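Local coordinates for Beta/alpha-amylase (Paenibacillus polymyxa, PDB 3VOC), which hydrolyses alpha-1,4-glucosidic linkages of starch, its beta-amylase catalytic domain removing successive maltose units from the non-reducing chain ends, at residues A[200-205]-A[209-214]; A[223-228]-A[239-244]; A[341-346]-A[373-378]; A[348-353]-A[377-382]. All blocks are in the same frame, centred on the assembly; numbering follows the deposited sequence. Where two conformers were deposited one is given.

Interaction 1: A[200-205]-A[209-214]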
# COMPACT_ATOMS: atom_id res chain seq x y z
N ASP A 200 2.62 -23.47 17.69
CA ASP A 200 1.16 -23.43 17.81
C ASP A 200 0.45 -24.28 16.77
O ASP A 200 -0.54 -24.94 17.09
CB ASP A 200 0.64 -21.99 17.73
CG ASP A 200 1.00 -21.18 18.96
OD1 ASP A 200 1.46 -21.78 19.95
OD2 ASP A 200 0.83 -19.94 18.92
N LYS A 201 0.95 -24.26 15.54
CA LYS A 201 0.29 -25.04 14.49
C LYS A 201 0.48 -26.55 14.70
O LYS A 201 -0.49 -27.31 14.70
CB LYS A 201 0.79 -24.62 13.10
CG LYS A 201 0.17 -25.42 11.96
CD LYS A 201 0.57 -24.91 10.58
CE LYS A 201 -0.13 -25.70 9.48
NZ LYS A 201 0.15 -25.13 8.13
N TYR A 202 1.73 -26.98 14.87
CA TYR A 202 2.01 -28.42 14.91
C TYR A 202 2.05 -29.01 16.31
O TYR A 202 1.78 -30.20 16.48
CB TYR A 202 3.28 -28.74 14.14
CG TYR A 202 3.11 -28.43 12.68
CD1 TYR A 202 2.24 -29.19 11.89
CD2 TYR A 202 3.80 -27.37 12.08
CE1 TYR A 202 2.05 -28.91 10.56
CE2 TYR A 202 3.63 -27.08 10.73
CZ TYR A 202 2.75 -27.85 9.98
OH TYR A 202 2.58 -27.60 8.65
N GLY A 203 2.38 -28.16 17.30
CA GLY A 203 2.27 -28.53 18.71
C GLY A 203 3.58 -28.76 19.44
O GLY A 203 3.61 -28.68 20.65
N SER A 204 4.66 -29.05 18.72
CA SER A 204 5.95 -29.30 19.36
C SER A 204 7.03 -29.30 18.30
O SER A 204 6.72 -29.39 17.12
CB SER A 204 5.97 -30.64 20.09
OG SER A 204 5.83 -31.70 19.16
N LEU A 205 8.28 -29.21 18.71
CA LEU A 205 9.37 -29.26 17.77
C LEU A 205 9.33 -30.56 16.96
O LEU A 205 9.57 -30.57 15.75
CB LEU A 205 10.70 -29.15 18.52
CG LEU A 205 11.96 -29.28 17.66
CD1 LEU A 205 12.11 -28.10 16.70
CD2 LEU A 205 13.11 -29.36 18.61
N ASN A 209 9.16 -31.06 12.90
CA ASN A 209 10.02 -31.97 12.12
C ASN A 209 9.21 -32.99 11.31
O ASN A 209 9.53 -33.25 10.16
CB ASN A 209 10.99 -32.72 13.05
CG ASN A 209 12.21 -31.88 13.45
OD1 ASN A 209 12.59 -30.92 12.77
ND2 ASN A 209 12.83 -32.26 14.56
N ALA A 210 8.17 -33.54 11.93
CA ALA A 210 7.29 -34.52 11.26
C ALA A 210 6.65 -33.92 10.00
O ALA A 210 6.55 -34.59 8.96
CB ALA A 210 6.20 -35.03 12.22
N ALA A 211 6.25 -32.66 10.09
CA ALA A 211 5.58 -31.98 8.97
C ALA A 211 6.56 -31.55 7.89
O ALA A 211 6.20 -31.53 6.70
CB ALA A 211 4.81 -30.77 9.47
N TRP A 212 7.77 -31.18 8.29
CA TRP A 212 8.72 -30.61 7.34
C TRP A 212 9.79 -31.56 6.82
O TRP A 212 10.45 -31.25 5.84
CB TRP A 212 9.44 -29.42 7.95
CG TRP A 212 8.61 -28.20 8.17
CD1 TRP A 212 7.33 -27.97 7.74
CD2 TRP A 212 9.03 -27.03 8.86
NE1 TRP A 212 6.93 -26.70 8.14
CE2 TRP A 212 7.95 -26.11 8.82
CE3 TRP A 212 10.22 -26.66 9.49
CZ2 TRP A 212 8.03 -24.84 9.42
CZ3 TRP A 212 10.29 -25.40 10.10
CH2 TRP A 212 9.20 -24.51 10.05
N GLY A 213 9.98 -32.69 7.49
CA GLY A 213 11.04 -33.65 7.10
C GLY A 213 12.39 -33.23 7.64
O GLY A 213 13.44 -33.72 7.20
N THR A 214 12.38 -32.33 8.61
CA THR A 214 13.60 -31.76 9.14
C THR A 214 14.06 -32.56 10.36
O THR A 214 13.34 -33.44 10.83
CB THR A 214 13.36 -30.28 9.51
OG1 THR A 214 12.15 -30.20 10.27
CG2 THR A 214 13.19 -29.44 8.22
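Tyr202 and Ala211 meet face to methyl where two consecutive helices, 188-202 and 205-212, are linked by a tight turn at the periphery of the family 14 TIM-barrel domain. Ala211 CB sits over one face of the phenol ring, 3.7 Å from the ring centroid and displaced toward CE1, a CH-pi contact. The opposite face is taken by Lys201 CG, which holds the ring between two aliphatic groups. Tyr202 CG lies beside the backbone N (chi1 -65°), which turns the ring toward helix 205-212. Trp212 approaches the same ring obliquely, the planes of the phenol and of the five-membered ring of Trp212 inclined at 77°, with Trp212 NE1 4.2 Å from Tyr202 CE2. The polar ends of both aromatic residues converge outside the pair: Tyr202 OH and Trp212 NE1 each bond Asp244 OD2, and Lys201 NZ makes a salt bridge to the other oxygen of that carboxylate. Gly203, with positive phi, ends the first helix, and Ser204 is the N-cap of the next. There, Asn209 N donates to Leu205 O over 2.9 Å. At its far end, Thr214 OG1 bonds a lone pair of Asn209 OD1, in the carbonyl plane, at 2.6 Å.

Interaction 2: A[223-228]-A[239-244]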
# COMPACT_ATOMS: atom_id res chain seq x y z
N ASN A 223 14.36 -21.05 11.21
CA ASN A 223 14.63 -19.73 10.64
C ASN A 223 13.88 -19.53 9.33
O ASN A 223 13.51 -20.51 8.69
CB ASN A 223 16.12 -19.59 10.38
CG ASN A 223 16.91 -19.39 11.64
OD1 ASN A 223 16.81 -18.35 12.28
ND2 ASN A 223 17.70 -20.39 12.01
N PRO A 224 13.68 -18.26 8.91
CA PRO A 224 13.23 -17.98 7.55
C PRO A 224 14.33 -18.42 6.57
O PRO A 224 15.42 -18.79 7.03
CB PRO A 224 13.06 -16.45 7.54
CG PRO A 224 12.90 -16.09 8.97
CD PRO A 224 13.83 -17.01 9.68
N PRO A 225 14.08 -18.36 5.25
CA PRO A 225 15.09 -18.82 4.28
C PRO A 225 16.40 -18.10 4.49
O PRO A 225 16.42 -16.89 4.68
CB PRO A 225 14.47 -18.44 2.94
CG PRO A 225 13.02 -18.52 3.19
CD PRO A 225 12.85 -17.94 4.56
N THR A 226 17.48 -18.87 4.53
CA THR A 226 18.80 -18.34 4.82
C THR A 226 19.55 -18.20 3.50
O THR A 226 20.79 -18.18 3.46
CB THR A 226 19.56 -19.25 5.82
OG1 THR A 226 19.37 -20.63 5.45
CG2 THR A 226 19.03 -19.04 7.23
N ASP A 227 18.75 -18.09 2.44
CA ASP A 227 19.17 -17.86 1.05
C ASP A 227 17.91 -17.65 0.21
O ASP A 227 17.31 -18.62 -0.28
CB ASP A 227 20.01 -19.04 0.52
CG ASP A 227 19.48 -20.41 0.96
OD1 ASP A 227 20.05 -21.43 0.49
OD2 ASP A 227 18.51 -20.50 1.76
N GLY A 228 17.47 -16.40 0.05
CA GLY A 228 16.20 -16.16 -0.67
C GLY A 228 16.18 -16.28 -2.19
O GLY A 228 15.12 -16.59 -2.79
N SER A 239 8.49 -27.02 -0.92
CA SER A 239 8.57 -27.83 0.30
C SER A 239 7.47 -27.47 1.28
O SER A 239 6.93 -26.36 1.26
CB SER A 239 9.94 -27.67 0.97
OG SER A 239 10.10 -26.37 1.51
N ALA A 240 7.14 -28.42 2.16
CA ALA A 240 6.23 -28.15 3.26
C ALA A 240 6.74 -26.95 4.05
O ALA A 240 5.98 -26.04 4.38
CB ALA A 240 6.06 -29.39 4.14
N TYR A 241 8.05 -26.92 4.32
CA TYR A 241 8.64 -25.81 5.08
C TYR A 241 8.40 -24.47 4.37
O TYR A 241 7.98 -23.50 4.98
CB TYR A 241 10.14 -26.03 5.29
CG TYR A 241 10.88 -24.72 5.54
CD1 TYR A 241 10.82 -24.08 6.78
CD2 TYR A 241 11.62 -24.12 4.52
CE1 TYR A 241 11.48 -22.85 7.00
CE2 TYR A 241 12.28 -22.89 4.73
CZ TYR A 241 12.20 -22.27 5.96
OH TYR A 241 12.87 -21.07 6.14
N GLY A 242 8.71 -24.44 3.08
CA GLY A 242 8.60 -23.21 2.29
C GLY A 242 7.17 -22.68 2.22
O GLY A 242 6.95 -21.47 2.30
N LYS A 243 6.22 -23.60 2.08
CA LYS A 243 4.81 -23.23 2.09
C LYS A 243 4.38 -22.71 3.45
O LYS A 243 3.65 -21.74 3.52
CB LYS A 243 3.90 -24.40 1.66
CG LYS A 243 4.00 -24.74 0.17
CD LYS A 243 3.26 -26.05 -0.16
CE LYS A 243 2.84 -26.11 -1.64
NZ LYS A 243 3.98 -25.80 -2.57
N ASP A 244 4.82 -23.37 4.52
CA ASP A 244 4.55 -22.87 5.87
C ASP A 244 5.15 -21.47 6.08
O ASP A 244 4.51 -20.61 6.68
CB ASP A 244 5.08 -23.84 6.94
CG ASP A 244 4.02 -24.81 7.41
OD1 ASP A 244 2.83 -24.42 7.51
OD2 ASP A 244 4.36 -25.97 7.73
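Residues 223-228 form a loop, extended from Asn223 to Pro225 and then turning, that faces the first turn of helix 240-268, and the two backbones stay well apart: the closest CA atoms, those of Pro225 and Gly242, are separated by 8.1 Å. Tyr241 bridges this gap alone among the helical residues, sending its phenol hydroxyl to the main chain around Asn223, Pro224 and Pro225. The helix start is fixed by Ser239 at the N-cap, whose OG accepts from Gly242 N at 2.8 Å. With CG anti to the backbone N (chi1 156°), the Tyr241 side chain reaches away from the helix and presents the OH end of its ring to the loop. There Tyr241 OH donates to Asn223 O over 2.7 Å, the donor tilted 15° from the carbonyl plane. The carbonyl lies near the plane of the ring, at its edge. Pro225 CD packs 3.5 Å from the same Tyr241 OH, and Pro225 itself rests on Phe245 of the next helical turn. Farther back, the Tyr241 ring meets Trp212 edge-to-face. The contact thus ties the long connection after strand 153-156 to the helix that leads into strand 275-279 of the TIM barrel. A phenylalanine here would probably keep much of the ring packing but leave Asn223 O without this donor. Since Pro224 and Pro225 offer no amide hydrogen, the polar part of the contact rests on one phenol-to-carbonyl bond, the hydroxyl giving its proton to Asn223 O.

Interaction 3: A[341-346]-A[373-378]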
# COMPACT_ATOMS: atom_id res chain seq x y z
N LEU A 341 -0.89 -9.05 -14.33
CA LEU A 341 -1.04 -8.92 -12.87
C LEU A 341 -2.33 -8.17 -12.51
O LEU A 341 -3.11 -8.63 -11.66
CB LEU A 341 0.19 -8.25 -12.24
CG LEU A 341 0.20 -7.97 -10.74
CD1 LEU A 341 0.06 -9.27 -9.94
CD2 LEU A 341 1.50 -7.24 -10.38
N VAL A 342 -2.55 -7.04 -13.18
CA VAL A 342 -3.80 -6.30 -13.01
C VAL A 342 -5.01 -7.19 -13.29
O VAL A 342 -5.96 -7.20 -12.51
CB VAL A 342 -3.87 -5.03 -13.91
CG1 VAL A 342 -5.27 -4.41 -13.85
CG2 VAL A 342 -2.78 -4.00 -13.50
N ASP A 343 -4.97 -7.93 -14.40
CA ASP A 343 -6.08 -8.85 -14.74
C ASP A 343 -6.29 -9.89 -13.63
O ASP A 343 -7.42 -10.11 -13.22
CB ASP A 343 -5.84 -9.58 -16.06
CG ASP A 343 -5.86 -8.65 -17.26
OD1 ASP A 343 -6.17 -7.45 -17.10
OD2 ASP A 343 -5.55 -9.13 -18.38
N THR A 344 -5.20 -10.48 -13.16
CA THR A 344 -5.26 -11.49 -12.09
C THR A 344 -5.93 -10.94 -10.84
O THR A 344 -6.94 -11.49 -10.38
CB THR A 344 -3.86 -12.04 -11.75
OG1 THR A 344 -3.33 -12.70 -12.91
CG2 THR A 344 -3.94 -13.05 -10.59
N VAL A 345 -5.40 -9.85 -10.30
CA VAL A 345 -5.89 -9.27 -9.06
C VAL A 345 -7.32 -8.80 -9.24
O VAL A 345 -8.21 -9.08 -8.40
CB VAL A 345 -4.97 -8.11 -8.57
CG1 VAL A 345 -5.66 -7.27 -7.48
CG2 VAL A 345 -3.63 -8.66 -8.09
N SER A 346 -7.56 -8.11 -10.35
CA SER A 346 -8.90 -7.58 -10.65
C SER A 346 -9.96 -8.68 -10.78
O SER A 346 -11.06 -8.54 -10.24
CB SER A 346 -8.89 -6.69 -11.90
OG SER A 346 -8.04 -5.56 -11.73
N GLU A 373 -7.99 2.85 -19.38
CA GLU A 373 -9.37 2.73 -19.85
C GLU A 373 -9.78 1.27 -20.02
O GLU A 373 -10.87 0.88 -19.61
CB GLU A 373 -9.58 3.46 -21.18
CG GLU A 373 -11.05 3.48 -21.60
CD GLU A 373 -11.25 3.88 -23.04
OE1 GLU A 373 -10.45 3.44 -23.90
OE2 GLU A 373 -12.20 4.63 -23.33
N GLU A 374 -8.91 0.47 -20.63
CA GLU A 374 -9.17 -0.97 -20.81
C GLU A 374 -9.42 -1.66 -19.47
O GLU A 374 -10.39 -2.41 -19.32
CB GLU A 374 -8.02 -1.63 -21.60
CG GLU A 374 -8.00 -3.17 -21.56
CD GLU A 374 -6.58 -3.76 -21.64
OE1 GLU A 374 -6.35 -4.88 -21.14
OE2 GLU A 374 -5.69 -3.10 -22.22
N LYS A 375 -8.57 -1.39 -18.48
CA LYS A 375 -8.68 -2.04 -17.19
C LYS A 375 -9.94 -1.66 -16.44
O LYS A 375 -10.69 -2.54 -15.99
CB LYS A 375 -7.41 -1.80 -16.33
CG LYS A 375 -6.10 -2.34 -16.97
CD LYS A 375 -6.26 -3.77 -17.49
CE LYS A 375 -4.90 -4.38 -17.93
NZ LYS A 375 -5.06 -5.67 -18.69
N ILE A 376 -10.19 -0.35 -16.32
CA ILE A 376 -11.36 0.10 -15.54
C ILE A 376 -12.69 -0.39 -16.13
O ILE A 376 -13.63 -0.64 -15.39
CB ILE A 376 -11.35 1.65 -15.25
CG1 ILE A 376 -11.39 2.47 -16.54
CG2 ILE A 376 -10.12 2.02 -14.40
CD1 ILE A 376 -11.40 4.00 -16.32
N THR A 377 -12.76 -0.52 -17.46
CA THR A 377 -13.99 -0.96 -18.13
C THR A 377 -14.14 -2.49 -18.16
O THR A 377 -15.26 -2.99 -18.09
CB THR A 377 -14.12 -0.42 -19.59
OG1 THR A 377 -12.97 -0.81 -20.35
CG2 THR A 377 -14.25 1.11 -19.60
N LYS A 378 -13.03 -3.23 -18.27
CA LYS A 378 -13.06 -4.70 -18.22
C LYS A 378 -13.51 -5.17 -16.84
O LYS A 378 -14.20 -6.18 -16.72
CB LYS A 378 -11.68 -5.30 -18.50
CG LYS A 378 -11.37 -5.53 -19.97
CD LYS A 378 -9.93 -6.06 -20.14
CE LYS A 378 -9.60 -6.34 -21.61
NZ LYS A 378 -8.17 -6.79 -21.79
O HOH W 1 -7.83 -9.13 -19.98
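Lys375 NZ and Asp343 OD1 form a salt bridge of 2.6 Å between helices 338-352 and 367-378, neighbouring outer helices of the TIM barrel. The ammonium meets the carboxylate oxygen on its syn side, 27° out of the plane, and the two side chains cross at about a right angle. The bridge belongs to a four-residue network: Glu374 OE1 receives Lys375 NZ at 2.9 Å and Lys378 NZ at 2.7 Å, the two ammonium groups arriving from opposite faces of its carboxylate. A water links the helices a second time, donating to Asp343 OD2 and accepting from Lys378 NZ. Beyond the two segments, Lys375 NZ also bonds Ser339 OG, and Glu374 OE2 pairs with Lys371. Lys375 is buried, and the carboxylates of Asp343 and Glu374 probably stabilise its positive charge, while the lysine in turn is likely to ease the repulsion between those two acids. A methionine in its place would probably fill part of the aliphatic path but leave Asp343 OD1 without its charged mate across the helix interface. The lysine chain bends at chi2 (-48°) and then runs extended past Val342 to bring NZ to the acids. Val342 points toward the partner helix, and it also packs on Phe321 of strand 318-321, so the contact reaches from the charged network to the barrel wall. Val342 CG1, anti to the backbone N, crosses the lysine chain obliquely and lies 3.8 Å from Lys375 CD.

Interaction 4: A[348-353]-A[377-382]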
# COMPACT_ATOMS: atom_id res chain seq x y z
N ILE A 348 -9.91 -11.73 -9.49
CA ILE A 348 -10.14 -12.30 -8.16
C ILE A 348 -11.04 -11.39 -7.32
O ILE A 348 -12.03 -11.86 -6.75
CB ILE A 348 -8.83 -12.60 -7.43
CG1 ILE A 348 -8.03 -13.65 -8.23
CG2 ILE A 348 -9.10 -13.04 -5.96
CD1 ILE A 348 -6.59 -13.84 -7.77
N ALA A 349 -10.69 -10.11 -7.24
CA ALA A 349 -11.53 -9.15 -6.53
C ALA A 349 -12.99 -9.17 -7.02
O ALA A 349 -13.92 -9.22 -6.20
CB ALA A 349 -10.94 -7.75 -6.63
N ASN A 350 -13.20 -9.14 -8.33
CA ASN A 350 -14.58 -9.17 -8.86
C ASN A 350 -15.31 -10.46 -8.55
O ASN A 350 -16.49 -10.44 -8.22
CB ASN A 350 -14.64 -8.88 -10.36
CG ASN A 350 -14.45 -7.41 -10.67
OD1 ASN A 350 -14.69 -6.55 -9.82
ND2 ASN A 350 -14.01 -7.12 -11.89
N ALA A 351 -14.59 -11.58 -8.66
CA ALA A 351 -15.15 -12.90 -8.31
C ALA A 351 -15.66 -12.92 -6.87
O ALA A 351 -16.65 -13.59 -6.57
CB ALA A 351 -14.12 -13.99 -8.51
N LYS A 352 -14.99 -12.16 -6.00
CA LYS A 352 -15.34 -12.10 -4.58
C LYS A 352 -16.24 -10.94 -4.21
O LYS A 352 -16.68 -10.83 -3.06
CB LYS A 352 -14.07 -12.07 -3.71
CG LYS A 352 -13.20 -13.29 -3.89
CD LYS A 352 -12.13 -13.34 -2.82
CE LYS A 352 -11.28 -14.58 -2.96
NZ LYS A 352 -11.88 -15.76 -2.30
N GLY A 353 -16.54 -10.06 -5.16
CA GLY A 353 -17.34 -8.89 -4.83
C GLY A 353 -16.57 -7.89 -3.98
O GLY A 353 -17.17 -7.17 -3.18
N THR A 377 -12.76 -0.52 -17.46
CA THR A 377 -13.99 -0.96 -18.13
C THR A 377 -14.14 -2.49 -18.16
O THR A 377 -15.26 -2.99 -18.09
CB THR A 377 -14.12 -0.42 -19.59
OG1 THR A 377 -12.97 -0.81 -20.35
CG2 THR A 377 -14.25 1.11 -19.60
N LYS A 378 -13.03 -3.23 -18.27
CA LYS A 378 -13.06 -4.70 -18.22
C LYS A 378 -13.51 -5.17 -16.84
O LYS A 378 -14.20 -6.18 -16.72
CB LYS A 378 -11.68 -5.30 -18.50
CG LYS A 378 -11.37 -5.53 -19.97
CD LYS A 378 -9.93 -6.06 -20.14
CE LYS A 378 -9.60 -6.34 -21.61
NZ LYS A 378 -8.17 -6.79 -21.79
N PHE A 379 -13.12 -4.44 -15.80
CA PHE A 379 -13.28 -4.96 -14.44
C PHE A 379 -14.23 -4.18 -13.53
O PHE A 379 -14.28 -4.41 -12.33
CB PHE A 379 -11.91 -5.16 -13.80
CG PHE A 379 -11.03 -6.13 -14.55
CD1 PHE A 379 -11.34 -7.49 -14.57
CD2 PHE A 379 -9.90 -5.69 -15.23
CE1 PHE A 379 -10.55 -8.40 -15.27
CE2 PHE A 379 -9.09 -6.59 -15.95
CZ PHE A 379 -9.42 -7.96 -15.96
N GLY A 380 -14.98 -3.24 -14.11
CA GLY A 380 -16.00 -2.55 -13.31
C GLY A 380 -15.42 -1.77 -12.13
O GLY A 380 -15.99 -1.78 -11.03
N TYR A 381 -14.29 -1.09 -12.36
CA TYR A 381 -13.68 -0.25 -11.32
C TYR A 381 -14.63 0.84 -10.83
O TYR A 381 -15.44 1.38 -11.60
CB TYR A 381 -12.36 0.36 -11.81
CG TYR A 381 -11.16 -0.54 -11.60
CD1 TYR A 381 -10.10 -0.13 -10.78
CD2 TYR A 381 -11.07 -1.79 -12.23
CE1 TYR A 381 -8.99 -0.95 -10.58
CE2 TYR A 381 -9.94 -2.62 -12.04
CZ TYR A 381 -8.91 -2.18 -11.20
OH TYR A 381 -7.81 -2.97 -10.95
N HIS A 382 -14.55 1.13 -9.53
CA HIS A 382 -15.38 2.15 -8.90
C HIS A 382 -14.66 3.49 -8.84
O HIS A 382 -15.25 4.52 -8.54
CB HIS A 382 -15.80 1.69 -7.49
CG HIS A 382 -16.68 0.48 -7.50
ND1 HIS A 382 -18.05 0.56 -7.61
CD2 HIS A 382 -16.37 -0.84 -7.46
CE1 HIS A 382 -18.55 -0.66 -7.61
NE2 HIS A 382 -17.55 -1.53 -7.54
O HOH W 2 -14.95 -3.40 -8.79
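Asn350 ND2 donates to Phe379 O over 2.8 Å, with an N-H...O angle of 156°. The side chain leaves its helix with CG anti to the carbonyl carbon (chi1 -76°), pointing the amide toward the turn that follows helix 367-378. The acceptor lies close to the amide plane of Asn350, yet the donor stands 35° above the carbonyl plane rather than on a lone pair. Phe379 CB lies 3.4 Å from Asn350 ND2, and the first torsion of Phe379, with CG beside the backbone N, turns the ring so that this nitrogen lies at its edge, in plane. Lys378 CB covers one face of the ring, 3.7 Å above it. In the TIM barrel these residues lie where two neighbouring outer helices end: Gly353 closes helix 338-352 with a Schellman motif, and the chain past Phe379 leads into strand 383-386, the last. The Phe379 ring also packs on Asp343, Ser346 and Ser347 of helix 338-352. Gly380 turns the chain with positive phi, after which Tyr381 reaches back to bond Ser346 through its hydroxyl. The Phe379 CB meets the Tyr381 ring at its edge, in the plane of that ring.

In the fold
From the N terminus, interaction 1 comes first, closing the short turn between helices 188-202 and 205-212. Interaction 2 follows in series, closing the loop that leads into helix 240-268. The two touch through Asp244, making one peripheral cluster on the long excursion between barrel strands 153-156 and 275-279. Interactions 3 and 4 lie on another part of the barrel; the nearest atoms of interactions 2 and 3 are about 17 Å apart, as are those of interactions 2 and 4. Both pair helix 338-352 with helix 367-378 or the turn after it, spanning strand 356-359. They share Thr377 and Lys378, cross rather than nest, and also touch directly.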